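Local coordinates for ferric-siderophore receptor protein (Streptomyces coelicolor, PDB 2X4L), which probably binds ferric siderophores outside the cell membrane and delivers them for uptake, at residues A56-Y61 with Q157-L162; T117-A122 with S297-L302; G123-V128 with S142-V147; Q151-L156 with A180-A185. All blocks are in the same frame, centred on the assembly; numbering follows the deposited sequence.

Contact 1 (A56-Y61 with Q157-L162); sequences AALFDY and QRMWEL
Ala57 begins the meeting of two helices: its CB lies 4.0 Å from Met159 CG, a small methyl set against the base of a long, flexible side chain. The methionine leaves its helix with CG anti to the backbone N (chi1 -171°); the bend at chi2 (63°) then sets the sulfur to one flank, and the bend at chi3 turns CE. On that flank it meets Leu58, whose CD2 comes within 4.2 Å of Met159 SD. The flexible chain is thus fitted against two neighbouring residues of one helix turn. At Tyr61 the contact becomes aromatic without becoming a stack. The tyrosine and Trp160 side chains cross at about a right angle, and Tyr61 OH comes 3.9 Å from Trp160 CE3. This hydroxyl has its polar partner elsewhere, in the backbone N of Tyr304, so the buried oxygen is satisfied while the ring packs, Tyr61 CE1 lying 4.3 Å from Trp160 CE3. On the second helix, Arg158 NH1 bridges to Glu161 OE1 at 3.3 Å, while the NE of the same arginine pairs with Asp34. Around the seam, helix 173-195 supplies Val175 against both Tyr61 and Trp160, helix 304-320 brings the Tyr304 ring against Trp160, and Leu162 packs on Trp29 and Phe31 of strand 29-32.

Contact 2 (T117-A122 with S297-L302); sequences TTFDTA and SPEPIL
Thr117 and Phe119 meet Leu302 and Glu299 in a sparse, partly buried contact that combines van der Waals touches with a single water bridge. It joins the end of strand 113-118, in the five-stranded parallel sheet, to the loop leading from strand 293-296 of the mixed sheet into helix 304-320. Thr117 serves both kinds of interaction. Its chi1 of 50° places OG1 between the backbone N and the carbonyl carbon, leaving the methyl to run beside the N, and CG2 rests 4.0 Å from Leu302 CD1. The hydroxyl engages a water at 3.0 Å from Thr117 OG1, and this water donates to Glu299 OE1 across 2.9 Å. Phe119 touches the same glutamate lower down: its far ring atom CZ is 4.0 Å from Glu299 CG, the two side chains cross at about a right angle, and ring and carboxylate planes stand 79° apart. The aromatic therefore packs on the aliphatic stem while the extended chain carries the acid group past it. That acid is well occupied, since OE2 forms a salt bridge with Arg268 and OE1 also accepts from Trp126 NE1. Several donors thus converge on one carboxylate, which would probably help to keep it ionised and limit its rotation. Such a meeting, between the carboxyl end of a parallel strand in one lobe and a chain segment returning from the other, is consistent with the two-lobed architecture of solute-binding proteins, whose ligand cleft lies between the lobes.

Contact 3 (G123-V128 with S142-V147); sequences GTLWSV and SVAISV
Leu125 reaches Ser142 and Ala144 with its two methyls, next to a flat group that takes no part in the touch: the indole of Trp126 turns instead to other rings, meeting Trp98 edge-to-face and Phe119 with the planes about 45° apart. The leucine divides its tip between two strand residues. CD1 approaches the serine, 3.7 Å from Ser142 OG and 3.8 Å from Ser142 CB, while the other branch brings Leu125 CD2 to 3.8 Å from Ala144 CB. With chi1 at -62° and the chain extended at chi2, the side chain is laid out so that its fork faces the strand. Ser142 and Ala144, two residues apart, present themselves on the same side of strand 142-146, the last strand of a parallel sheet in the 3-2-1-4-5 order familiar from Rossmann-like folds. The loop 123-128 and helix 133-139 belong to the beta-alpha-beta crossover that joins strand 113-118 to this neighbour. Leu125 is also the first residue of a type II turn closed by Val128 N to Leu125 O, 3.3 Å; Ser127 takes the positive phi in it (80°), and its OG bonds to Gly99 N. The serine hydroxyl beside the leucine methyl has a polar mate in Arg35 NH2, and Leu125 also packs on Arg35 and on Thr116 of the adjoining strand.

Contact 4 (Q151-L156 with A180-A185); sequences QLTQPL and AAFDKA
Phe182 reaches from segment 180-185 of helix 173-195 to three side chains of 151-156, and its route explains how a single ring reaches all three. From CB the chain leaves with CG anti to the backbone N (chi1 175°), carrying the phenyl group out toward the other segment. Nearer the stem, CD2 is the ring atom beside its own neighbour, as Asp183 OD1 lies in the ring plane at that edge. Farther out, CE1 meets two leucines: Leu156 CD1 comes to 3.5 Å from Phe182 CE1 along an oblique line, and Leu152 CD2 stands at the ring edge, more loosely, 4.4 Å from Phe182 CE1. On the other flank Thr153 CG2, also at the edge, is 4.1 Å from Phe182 CE2. The tip atom CZ is shared, with Leu156 CD1 again 3.5 Å from Phe182 CZ and the threonine methyl next to it. Helix 173-195, which carries this ring, is the long helix that takes the chain from the parallel sheet to the mixed sheet, a connection characteristic of siderophore-binding proteins of this class; helix 153-165 belongs to the first lobe. An alanine here would remove the ring and is likely to open a gap between the two helices, leaving the methyls of Leu156, Leu152 and Thr153 without their common partner. Helix 304-320 also touches the ring, through Thr308 and Leu311, while Tyr304 meets it edge-to-face. Leu152, for its part, continues onto Val220 of helix 220-227 and onto Pro300.

Contacts 2 and 3 lie closest, centres 8 Å apart, and reach neighbouring strands, 113-118 and 142-146, of the same parallel sheet. Contacts 1 and 4, 12 Å apart, use successive parts of helix 153-165, which follows strand 142-146 in the chain. Contact 3 is nested within the loops closed by contacts 1 and 2; contact 4 is nested within that of contact 2 but follows contact 3. The segment 297-302, last in sequence, ties the set together: Leu302 packs against Met159 of contact 1 and Pro155 of contact 4. Chain returning from the second lobe is thus inserted against the first, consistent with two lobes built around a binding cleft.

Contact 1 (A56-Y61 with Q157-L162)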
loop_
_atom_site.group_PDB
_atom_site.type_symbol
_atom_site.label_atom_id
_atom_site.label_comp_id
_atom_site.label_asym_id
_atom_site.label_seq_id
_atom_site.Cartn_x
_atom_site.Cartn_y
_atom_site.Cartn_z
ATOM N N ALA A 56 4.440 6.486 -7.592
ATOM C CA ALA A 56 4.179 7.533 -6.591
ATOM C C ALA A 56 5.380 7.592 -5.632
ATOM O O ALA A 56 5.861 8.707 -5.223
ATOM C CB ALA A 56 2.867 7.243 -5.874
ATOM N N ALA A 57 5.878 6.401 -5.251
ATOM C CA ALA A 57 7.066 6.368 -4.322
ATOM C C ALA A 57 8.307 6.955 -4.985
ATOM O O ALA A 57 8.988 7.823 -4.378
ATOM C CB ALA A 57 7.358 4.931 -3.896
ATOM N N LEU A 58 8.560 6.517 -6.208
ATOM C CA LEU A 58 9.753 7.014 -6.910
ATOM C C LEU A 58 9.659 8.531 -7.100
ATOM O O LEU A 58 10.707 9.213 -6.957
ATOM C CB LEU A 58 9.858 6.378 -8.305
ATOM C CG LEU A 58 10.218 4.916 -8.178
ATOM C CD1 LEU A 58 10.180 4.171 -9.510
ATOM C CD2 LEU A 58 11.619 4.736 -7.598
ATOM N N PHE A 59 8.463 9.080 -7.367
ATOM C CA PHE A 59 8.283 10.527 -7.501
ATOM C C PHE A 59 8.798 11.277 -6.248
ATOM O O PHE A 59 9.423 12.384 -6.385
ATOM C CB PHE A 59 6.803 10.830 -7.701
ATOM C CG PHE A 59 6.529 12.300 -7.914
ATOM C CD1 PHE A 59 6.616 12.861 -9.200
ATOM C CD2 PHE A 59 6.228 13.122 -6.837
ATOM C CE1 PHE A 59 6.407 14.200 -9.370
ATOM C CE2 PHE A 59 6.022 14.528 -7.013
ATOM C CZ PHE A 59 6.103 15.038 -8.321
ATOM N N ASP A 60 8.515 10.744 -5.052
ATOM C CA ASP A 60 8.958 11.443 -3.837
ATOM C C ASP A 60 10.493 11.456 -3.647
ATOM O O ASP A 60 11.029 12.195 -2.782
ATOM C CB ASP A 60 8.310 10.733 -2.641
ATOM C CG ASP A 60 6.885 11.091 -2.483
ATOM O OD1 ASP A 60 6.332 11.953 -3.178
ATOM O OD2 ASP A 60 6.232 10.485 -1.607
ATOM N N TYR A 61 11.171 10.590 -4.406
ATOM C CA TYR A 61 12.651 10.624 -4.470
ATOM C C TYR A 61 13.147 11.275 -5.734
ATOM O O TYR A 61 14.301 11.128 -6.028
ATOM C CB TYR A 61 13.122 9.187 -4.428
ATOM C CG TYR A 61 12.740 8.529 -3.123
ATOM C CD1 TYR A 61 13.068 9.138 -1.896
ATOM C CD2 TYR A 61 12.030 7.307 -3.073
ATOM C CE1 TYR A 61 12.726 8.558 -0.662
ATOM C CE2 TYR A 61 11.709 6.722 -1.801
ATOM C CZ TYR A 61 12.082 7.374 -0.603
ATOM O OH TYR A 61 11.687 6.794 0.600
ATOM N N GLN A 157 13.062 0.405 2.805
ATOM C CA GLN A 157 14.474 0.592 2.532
ATOM C C GLN A 157 14.831 0.005 1.155
ATOM O O GLN A 157 15.687 0.618 0.492
ATOM C CB GLN A 157 15.259 0.082 3.645
ATOM C CG GLN A 157 15.211 -1.342 3.899
ATOM C CD GLN A 157 16.453 -1.722 4.687
ATOM O OE1 GLN A 157 16.375 -2.005 5.899
ATOM N NE2 GLN A 157 17.611 -1.651 4.030
ATOM N N ARG A 158 14.145 -1.073 0.701
ATOM C CA ARG A 158 14.443 -1.720 -0.636
ATOM C C ARG A 158 14.089 -0.666 -1.757
ATOM O O ARG A 158 14.812 -0.437 -2.756
ATOM C CB ARG A 158 13.659 -3.019 -0.857
ATOM C CG ARG A 158 14.065 -4.228 0.077
ATOM C CD ARG A 158 15.479 -4.709 -0.278
ATOM N NE ARG A 158 15.408 -5.544 -1.490
ATOM C CZ ARG A 158 16.207 -5.469 -2.538
ATOM N NH1 ARG A 158 17.201 -4.550 -2.636
ATOM N NH2 ARG A 158 16.004 -6.352 -3.493
ATOM N N MET A 159 12.926 0.005 -1.620
ATOM C CA MET A 159 12.523 1.058 -2.575
ATOM C C MET A 159 13.467 2.273 -2.570
ATOM O O MET A 159 13.732 2.889 -3.622
ATOM C CB MET A 159 11.087 1.508 -2.263
ATOM C CG MET A 159 10.482 2.471 -3.360
ATOM S SD MET A 159 10.331 1.672 -5.010
ATOM C CE MET A 159 8.879 0.687 -4.702
ATOM N N TRP A 160 13.945 2.653 -1.367
ATOM C CA TRP A 160 14.959 3.685 -1.261
ATOM C C TRP A 160 16.224 3.312 -2.017
ATOM O O TRP A 160 16.766 4.139 -2.790
ATOM C CB TRP A 160 15.203 3.889 0.213
ATOM C CG TRP A 160 16.375 4.656 0.629
ATOM C CD1 TRP A 160 17.685 4.358 0.398
ATOM C CD2 TRP A 160 16.365 5.789 1.481
ATOM N NE1 TRP A 160 18.488 5.300 0.936
ATOM C CE2 TRP A 160 17.712 6.180 1.651
ATOM C CE3 TRP A 160 15.350 6.556 2.057
ATOM C CZ2 TRP A 160 18.089 7.296 2.404
ATOM C CZ3 TRP A 160 15.709 7.650 2.836
ATOM C CH2 TRP A 160 17.088 8.015 2.999
ATOM N N GLU A 161 16.705 2.085 -1.825
ATOM C CA GLU A 161 17.895 1.643 -2.573
ATOM C C GLU A 161 17.634 1.721 -4.090
ATOM O O GLU A 161 18.556 2.118 -4.850
ATOM C CB GLU A 161 18.274 0.202 -2.153
ATOM C CG GLU A 161 18.696 0.185 -0.689
ATOM C CD GLU A 161 18.710 -1.198 0.010
ATOM O OE1 GLU A 161 18.416 -2.233 -0.634
ATOM O OE2 GLU A 161 19.119 -1.235 1.236
ATOM N N LEU A 162 16.440 1.279 -4.529
ATOM C CA LEU A 162 16.138 1.302 -5.952
ATOM C C LEU A 162 16.117 2.732 -6.456
ATOM O O LEU A 162 16.764 3.054 -7.467
ATOM C CB LEU A 162 14.756 0.645 -6.131
ATOM C CG LEU A 162 14.176 0.695 -7.569
ATOM C CD1 LEU A 162 15.158 0.030 -8.537
ATOM C CD2 LEU A 162 12.859 -0.052 -7.611
#

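Contact 2 (T117-A122 with S297-L302)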
loop_
_atom_site.group_PDB
_atom_site.type_symbol
_atom_site.label_atom_id
_atom_site.label_comp_id
_atom_site.label_asym_id
_atom_site.label_seq_id
_atom_site.Cartn_x
_atom_site.Cartn_y
_atom_site.Cartn_z
ATOM N N THR A 117 5.225 -4.058 -7.293
ATOM C CA THR A 117 5.343 -4.787 -6.066
ATOM C C THR A 117 4.956 -6.228 -6.308
ATOM O O THR A 117 4.543 -6.635 -7.391
ATOM C CB THR A 117 4.381 -4.139 -5.032
ATOM O OG1 THR A 117 3.065 -3.990 -5.592
ATOM C CG2 THR A 117 4.948 -2.813 -4.535
ATOM N N THR A 118 5.160 -7.046 -5.267
ATOM C CA THR A 118 4.722 -8.459 -5.335
ATOM C C THR A 118 4.188 -8.928 -3.959
ATOM O O THR A 118 4.746 -8.519 -2.947
ATOM C CB THR A 118 5.793 -9.460 -5.880
ATOM O OG1 THR A 118 5.215 -10.781 -5.886
ATOM C CG2 THR A 118 7.034 -9.450 -5.000
ATOM N N PHE A 119 3.091 -9.662 -3.982
ATOM C CA PHE A 119 2.372 -10.078 -2.777
ATOM C C PHE A 119 2.420 -11.560 -2.502
ATOM O O PHE A 119 1.645 -12.017 -1.660
ATOM C CB PHE A 119 0.880 -9.632 -2.845
ATOM C CG PHE A 119 0.678 -8.159 -2.637
ATOM C CD1 PHE A 119 0.307 -7.682 -1.381
ATOM C CD2 PHE A 119 0.800 -7.278 -3.690
ATOM C CE1 PHE A 119 0.073 -6.273 -1.221
ATOM C CE2 PHE A 119 0.600 -5.876 -3.523
ATOM C CZ PHE A 119 0.259 -5.412 -2.284
ATOM N N ASP A 120 3.320 -12.284 -3.169
ATOM C CA ASP A 120 3.286 -13.727 -2.900
ATOM C C ASP A 120 4.642 -14.351 -3.026
ATOM O O ASP A 120 5.590 -13.715 -3.459
ATOM C CB ASP A 120 2.263 -14.438 -3.802
ATOM C CG ASP A 120 2.571 -14.341 -5.290
ATOM O OD1 ASP A 120 3.595 -13.895 -5.674
ATOM O OD2 ASP A 120 1.620 -14.640 -6.065
ATOM N N THR A 121 4.695 -15.636 -2.634
ATOM C CA THR A 121 5.937 -16.380 -2.754
ATOM C C THR A 121 6.400 -16.512 -4.185
ATOM O O THR A 121 7.626 -16.476 -4.466
ATOM C CB THR A 121 5.748 -17.780 -2.070
ATOM O OG1 THR A 121 5.615 -17.579 -0.668
ATOM C CG2 THR A 121 6.892 -18.711 -2.309
ATOM N N ALA A 122 5.438 -16.662 -5.091
ATOM C CA ALA A 122 5.788 -16.808 -6.496
ATOM C C ALA A 122 6.490 -15.615 -7.134
ATOM O O ALA A 122 6.969 -15.732 -8.254
ATOM C CB ALA A 122 4.638 -17.175 -7.333
ATOM N N SER A 297 -4.076 2.189 4.454
ATOM C CA SER A 297 -3.593 1.983 3.081
ATOM C C SER A 297 -3.001 0.577 2.975
ATOM O O SER A 297 -1.825 0.367 3.332
ATOM C CB SER A 297 -2.528 3.044 2.775
ATOM O OG SER A 297 -3.110 4.318 2.733
ATOM N N PRO A 298 -3.796 -0.431 2.527
ATOM C CA PRO A 298 -3.224 -1.784 2.480
ATOM C C PRO A 298 -2.131 -1.900 1.418
ATOM O O PRO A 298 -1.402 -2.850 1.429
ATOM C CB PRO A 298 -4.427 -2.704 2.122
ATOM C CG PRO A 298 -5.617 -1.818 2.508
ATOM C CD PRO A 298 -5.200 -0.397 2.099
ATOM N N GLU A 299 -2.050 -0.914 0.514
ATOM C CA GLU A 299 -0.893 -0.817 -0.438
ATOM C C GLU A 299 -0.170 0.493 -0.127
ATOM O O GLU A 299 -0.348 1.504 -0.845
ATOM C CB GLU A 299 -1.371 -0.779 -1.870
ATOM C CG GLU A 299 -2.024 -2.146 -2.241
ATOM C CD GLU A 299 -2.325 -2.242 -3.711
ATOM O OE1 GLU A 299 -1.454 -1.925 -4.546
ATOM O OE2 GLU A 299 -3.492 -2.601 -4.052
ATOM N N PRO A 300 0.623 0.562 0.933
ATOM C CA PRO A 300 1.400 1.790 1.184
ATOM C C PRO A 300 2.191 2.136 -0.060
ATOM O O PRO A 300 2.676 1.253 -0.811
ATOM C CB PRO A 300 2.377 1.375 2.316
ATOM C CG PRO A 300 1.560 0.297 3.054
ATOM C CD PRO A 300 0.900 -0.505 1.945
ATOM N N ILE A 301 2.310 3.446 -0.295
ATOM C CA ILE A 301 3.252 3.970 -1.291
ATOM C C ILE A 301 4.575 3.963 -0.567
ATOM O O ILE A 301 4.764 4.572 0.494
ATOM C CB ILE A 301 2.868 5.396 -1.672
ATOM C CG1 ILE A 301 1.486 5.436 -2.363
ATOM C CG2 ILE A 301 3.978 6.022 -2.491
ATOM C CD1 ILE A 301 0.876 6.889 -2.394
ATOM N N LEU A 302 5.519 3.240 -1.152
ATOM C CA LEU A 302 6.785 2.900 -0.471
ATOM C C LEU A 302 7.859 4.047 -0.481
ATOM O O LEU A 302 9.006 3.831 -0.883
ATOM C CB LEU A 302 7.284 1.589 -1.027
ATOM C CG LEU A 302 6.388 0.367 -0.771
ATOM C CD1 LEU A 302 6.851 -0.814 -1.613
ATOM C CD2 LEU A 302 6.361 0.063 0.709
HETATM O O HOH W 1 1.409 -2.078 -4.019
#

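Contact 3 (G123-V128 with S142-V147)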
loop_
_atom_site.group_PDB
_atom_site.type_symbol
_atom_site.label_atom_id
_atom_site.label_comp_id
_atom_site.label_asym_id
_atom_site.label_seq_id
_atom_site.Cartn_x
_atom_site.Cartn_y
_atom_site.Cartn_z
ATOM N N GLY A 123 6.426 -14.430 -6.486
ATOM C CA GLY A 123 6.904 -13.238 -7.184
ATOM C C GLY A 123 5.968 -12.731 -8.283
ATOM O O GLY A 123 6.403 -12.009 -9.099
ATOM N N THR A 124 4.681 -13.050 -8.209
ATOM C CA THR A 124 3.714 -12.534 -9.180
ATOM C C THR A 124 3.814 -10.992 -9.285
ATOM O O THR A 124 3.833 -10.290 -8.241
ATOM C CB THR A 124 2.335 -12.869 -8.715
ATOM O OG1 THR A 124 2.194 -14.295 -8.618
ATOM C CG2 THR A 124 1.240 -12.395 -9.704
ATOM N N LEU A 125 3.952 -10.470 -10.509
ATOM C CA LEU A 125 4.072 -8.988 -10.660
ATOM C C LEU A 125 2.710 -8.339 -10.423
ATOM O O LEU A 125 1.767 -8.551 -11.205
ATOM C CB LEU A 125 4.619 -8.626 -12.050
ATOM C CG LEU A 125 6.044 -9.162 -12.331
ATOM C CD1 LEU A 125 6.484 -8.707 -13.723
ATOM C CD2 LEU A 125 7.000 -8.715 -11.236
ATOM N N TRP A 126 2.614 -7.549 -9.352
ATOM C CA TRP A 126 1.292 -7.002 -8.981
ATOM C C TRP A 126 0.747 -6.078 -10.051
ATOM O O TRP A 126 1.444 -5.170 -10.580
ATOM C CB TRP A 126 1.486 -6.182 -7.705
ATOM C CG TRP A 126 0.194 -5.602 -7.124
ATOM C CD1 TRP A 126 -0.042 -4.294 -6.924
ATOM C CD2 TRP A 126 -0.932 -6.316 -6.565
ATOM N NE1 TRP A 126 -1.262 -4.134 -6.267
ATOM C CE2 TRP A 126 -1.781 -5.358 -5.997
ATOM C CE3 TRP A 126 -1.257 -7.694 -6.400
ATOM C CZ2 TRP A 126 -2.965 -5.688 -5.356
ATOM C CZ3 TRP A 126 -2.458 -8.043 -5.757
ATOM C CH2 TRP A 126 -3.276 -7.032 -5.220
ATOM N N SER A 127 -0.480 -6.368 -10.442
ATOM C CA SER A 127 -1.293 -5.557 -11.345
ATOM C C SER A 127 -0.946 -5.747 -12.826
ATOM O O SER A 127 -1.599 -5.115 -13.689
ATOM C CB SER A 127 -1.221 -4.037 -10.949
ATOM O OG SER A 127 -2.367 -3.331 -11.452
ATOM N N VAL A 128 0.046 -6.566 -13.157
ATOM C CA VAL A 128 0.363 -6.844 -14.563
ATOM C C VAL A 128 -0.681 -7.888 -14.941
ATOM O O VAL A 128 -0.803 -8.923 -14.282
ATOM C CB VAL A 128 1.800 -7.385 -14.725
ATOM C CG1 VAL A 128 2.033 -7.780 -16.172
ATOM C CG2 VAL A 128 2.792 -6.292 -14.390
ATOM N N SER A 142 11.907 -6.631 -15.658
ATOM C CA SER A 142 11.142 -6.179 -14.519
ATOM C C SER A 142 11.881 -6.257 -13.206
ATOM O O SER A 142 12.822 -7.114 -13.024
ATOM C CB SER A 142 9.823 -6.994 -14.382
ATOM O OG SER A 142 10.139 -8.393 -14.293
ATOM N N VAL A 143 11.397 -5.446 -12.275
ATOM C CA VAL A 143 11.929 -5.380 -10.912
ATOM C C VAL A 143 10.699 -5.440 -9.986
ATOM O O VAL A 143 9.725 -4.662 -10.180
ATOM C CB VAL A 143 12.678 -4.008 -10.692
ATOM C CG1 VAL A 143 12.896 -3.792 -9.205
ATOM C CG2 VAL A 143 14.016 -3.960 -11.427
ATOM N N ALA A 144 10.696 -6.409 -9.077
ATOM C CA ALA A 144 9.618 -6.521 -8.097
ATOM C C ALA A 144 10.174 -6.198 -6.672
ATOM O O ALA A 144 11.172 -6.764 -6.238
ATOM C CB ALA A 144 9.045 -7.891 -8.118
ATOM N N ILE A 145 9.429 -5.416 -5.940
ATOM C CA ILE A 145 9.656 -5.123 -4.560
ATOM C C ILE A 145 8.609 -5.820 -3.726
ATOM O O ILE A 145 7.413 -5.676 -3.945
ATOM C CB ILE A 145 9.657 -3.655 -4.255
ATOM C CG1 ILE A 145 10.729 -2.889 -5.116
ATOM C CG2 ILE A 145 9.926 -3.394 -2.735
ATOM C CD1 ILE A 145 12.182 -3.379 -4.827
ATOM N N SER A 146 9.049 -6.710 -2.849
ATOM C CA SER A 146 8.100 -7.537 -2.078
ATOM C C SER A 146 7.471 -6.819 -0.901
ATOM O O SER A 146 8.102 -6.145 -0.114
ATOM C CB SER A 146 8.755 -8.832 -1.543
ATOM O OG SER A 146 7.706 -9.579 -0.847
ATOM N N VAL A 147 6.148 -6.931 -0.890
ATOM C CA VAL A 147 5.321 -6.452 0.221
ATOM C C VAL A 147 4.494 -7.637 0.808
ATOM O O VAL A 147 3.285 -7.440 1.194
ATOM C CB VAL A 147 4.408 -5.277 -0.189
ATOM C CG1 VAL A 147 5.232 -4.064 -0.533
ATOM C CG2 VAL A 147 3.516 -5.656 -1.402
#

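Contact 4 (Q151-L156 with A180-A185)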
loop_
_atom_site.group_PDB
_atom_site.type_symbol
_atom_site.label_atom_id
_atom_site.label_comp_id
_atom_site.label_asym_id
_atom_site.label_seq_id
_atom_site.Cartn_x
_atom_site.Cartn_y
_atom_site.Cartn_z
ATOM N N GLN A 151 7.725 -6.679 7.575
ATOM C CA GLN A 151 7.335 -5.396 8.038
ATOM C C GLN A 151 7.684 -4.331 7.058
ATOM O O GLN A 151 8.634 -4.442 6.304
ATOM C CB GLN A 151 8.037 -5.078 9.361
ATOM C CG GLN A 151 7.528 -6.010 10.495
ATOM C CD GLN A 151 8.246 -5.771 11.780
ATOM O OE1 GLN A 151 8.647 -4.660 12.106
ATOM N NE2 GLN A 151 8.318 -6.841 12.598
ATOM N N LEU A 152 6.882 -3.283 7.101
ATOM C CA LEU A 152 6.957 -2.143 6.199
ATOM C C LEU A 152 8.362 -1.544 6.011
ATOM O O LEU A 152 8.672 -1.060 5.004
ATOM C CB LEU A 152 6.008 -1.072 6.695
ATOM C CG LEU A 152 5.789 0.207 5.927
ATOM C CD1 LEU A 152 5.259 -0.053 4.496
ATOM C CD2 LEU A 152 4.993 1.266 6.652
ATOM N N THR A 153 9.160 -1.569 7.058
ATOM C CA THR A 153 10.470 -0.959 6.988
ATOM C C THR A 153 11.340 -1.656 5.928
ATOM O O THR A 153 12.182 -1.042 5.376
ATOM C CB THR A 153 11.151 -1.017 8.383
ATOM O OG1 THR A 153 10.920 -2.285 8.900
ATOM C CG2 THR A 153 10.551 0.031 9.315
ATOM N N GLN A 154 11.053 -2.931 5.680
ATOM C CA GLN A 154 11.751 -3.712 4.668
ATOM C C GLN A 154 11.609 -3.081 3.288
ATOM O O GLN A 154 12.560 -2.492 2.774
ATOM C CB GLN A 154 11.227 -5.150 4.645
ATOM C CG GLN A 154 11.972 -6.066 3.687
ATOM C CD GLN A 154 12.415 -7.359 4.343
ATOM O OE1 GLN A 154 11.835 -7.794 5.338
ATOM N NE2 GLN A 154 13.449 -7.980 3.788
ATOM N N PRO A 155 10.428 -3.200 2.687
ATOM C CA PRO A 155 10.227 -2.620 1.358
ATOM C C PRO A 155 10.502 -1.130 1.304
ATOM O O PRO A 155 10.815 -0.656 0.252
ATOM C CB PRO A 155 8.765 -2.960 1.056
ATOM C CG PRO A 155 8.115 -3.180 2.415
ATOM C CD PRO A 155 9.219 -3.887 3.163
ATOM N N LEU A 156 10.372 -0.405 2.427
ATOM C CA LEU A 156 10.788 1.033 2.385
ATOM C C LEU A 156 12.265 1.185 2.111
ATOM O O LEU A 156 12.695 2.005 1.292
ATOM C CB LEU A 156 10.427 1.752 3.685
ATOM C CG LEU A 156 8.935 2.097 3.785
ATOM C CD1 LEU A 156 8.622 2.670 5.199
ATOM C CD2 LEU A 156 8.619 3.184 2.806
ATOM N N ALA A 180 13.656 11.027 8.892
ATOM C CA ALA A 180 13.606 11.423 10.291
ATOM C C ALA A 180 12.155 11.568 10.709
ATOM O O ALA A 180 11.832 11.179 11.863
ATOM C CB ALA A 180 14.322 12.775 10.438
ATOM N N ALA A 181 11.276 12.103 9.815
ATOM C CA ALA A 181 9.879 12.289 10.199
ATOM C C ALA A 181 9.219 10.897 10.346
ATOM O O ALA A 181 8.398 10.689 11.262
ATOM C CB ALA A 181 9.134 13.149 9.173
ATOM N N PHE A 182 9.585 9.928 9.510
ATOM C CA PHE A 182 9.003 8.595 9.625
ATOM C C PHE A 182 9.487 8.019 10.956
ATOM O O PHE A 182 8.656 7.422 11.657
ATOM C CB PHE A 182 9.552 7.754 8.504
ATOM C CG PHE A 182 9.138 6.311 8.553
ATOM C CD1 PHE A 182 8.000 5.854 7.934
ATOM C CD2 PHE A 182 9.981 5.411 9.177
ATOM C CE1 PHE A 182 7.632 4.512 8.025
ATOM C CE2 PHE A 182 9.685 4.083 9.240
ATOM C CZ PHE A 182 8.522 3.575 8.629
ATOM N N ASP A 183 10.780 8.178 11.317
ATOM C CA ASP A 183 11.230 7.541 12.559
ATOM C C ASP A 183 10.520 8.174 13.744
ATOM O O ASP A 183 10.192 7.460 14.744
ATOM C CB ASP A 183 12.739 7.730 12.695
ATOM C CG ASP A 183 13.559 6.840 11.727
ATOM O OD1 ASP A 183 13.013 5.920 11.125
ATOM O OD2 ASP A 183 14.776 7.136 11.599
ATOM N N LYS A 184 10.258 9.494 13.666
ATOM C CA LYS A 184 9.545 10.214 14.715
ATOM C C LYS A 184 8.097 9.677 14.833
ATOM O O LYS A 184 7.590 9.483 15.979
ATOM C CB LYS A 184 9.633 11.738 14.477
ATOM C CG LYS A 184 8.876 12.472 15.535
ATOM C CD LYS A 184 9.084 13.975 15.321
ATOM C CE LYS A 184 8.400 14.830 16.394
ATOM N NZ LYS A 184 8.855 16.308 16.209
ATOM N N ALA A 185 7.441 9.460 13.708
ATOM C CA ALA A 185 6.064 8.990 13.737
ATOM C C ALA A 185 6.029 7.564 14.212
ATOM O O ALA A 185 5.035 7.181 14.857
ATOM C CB ALA A 185 5.453 9.075 12.323
#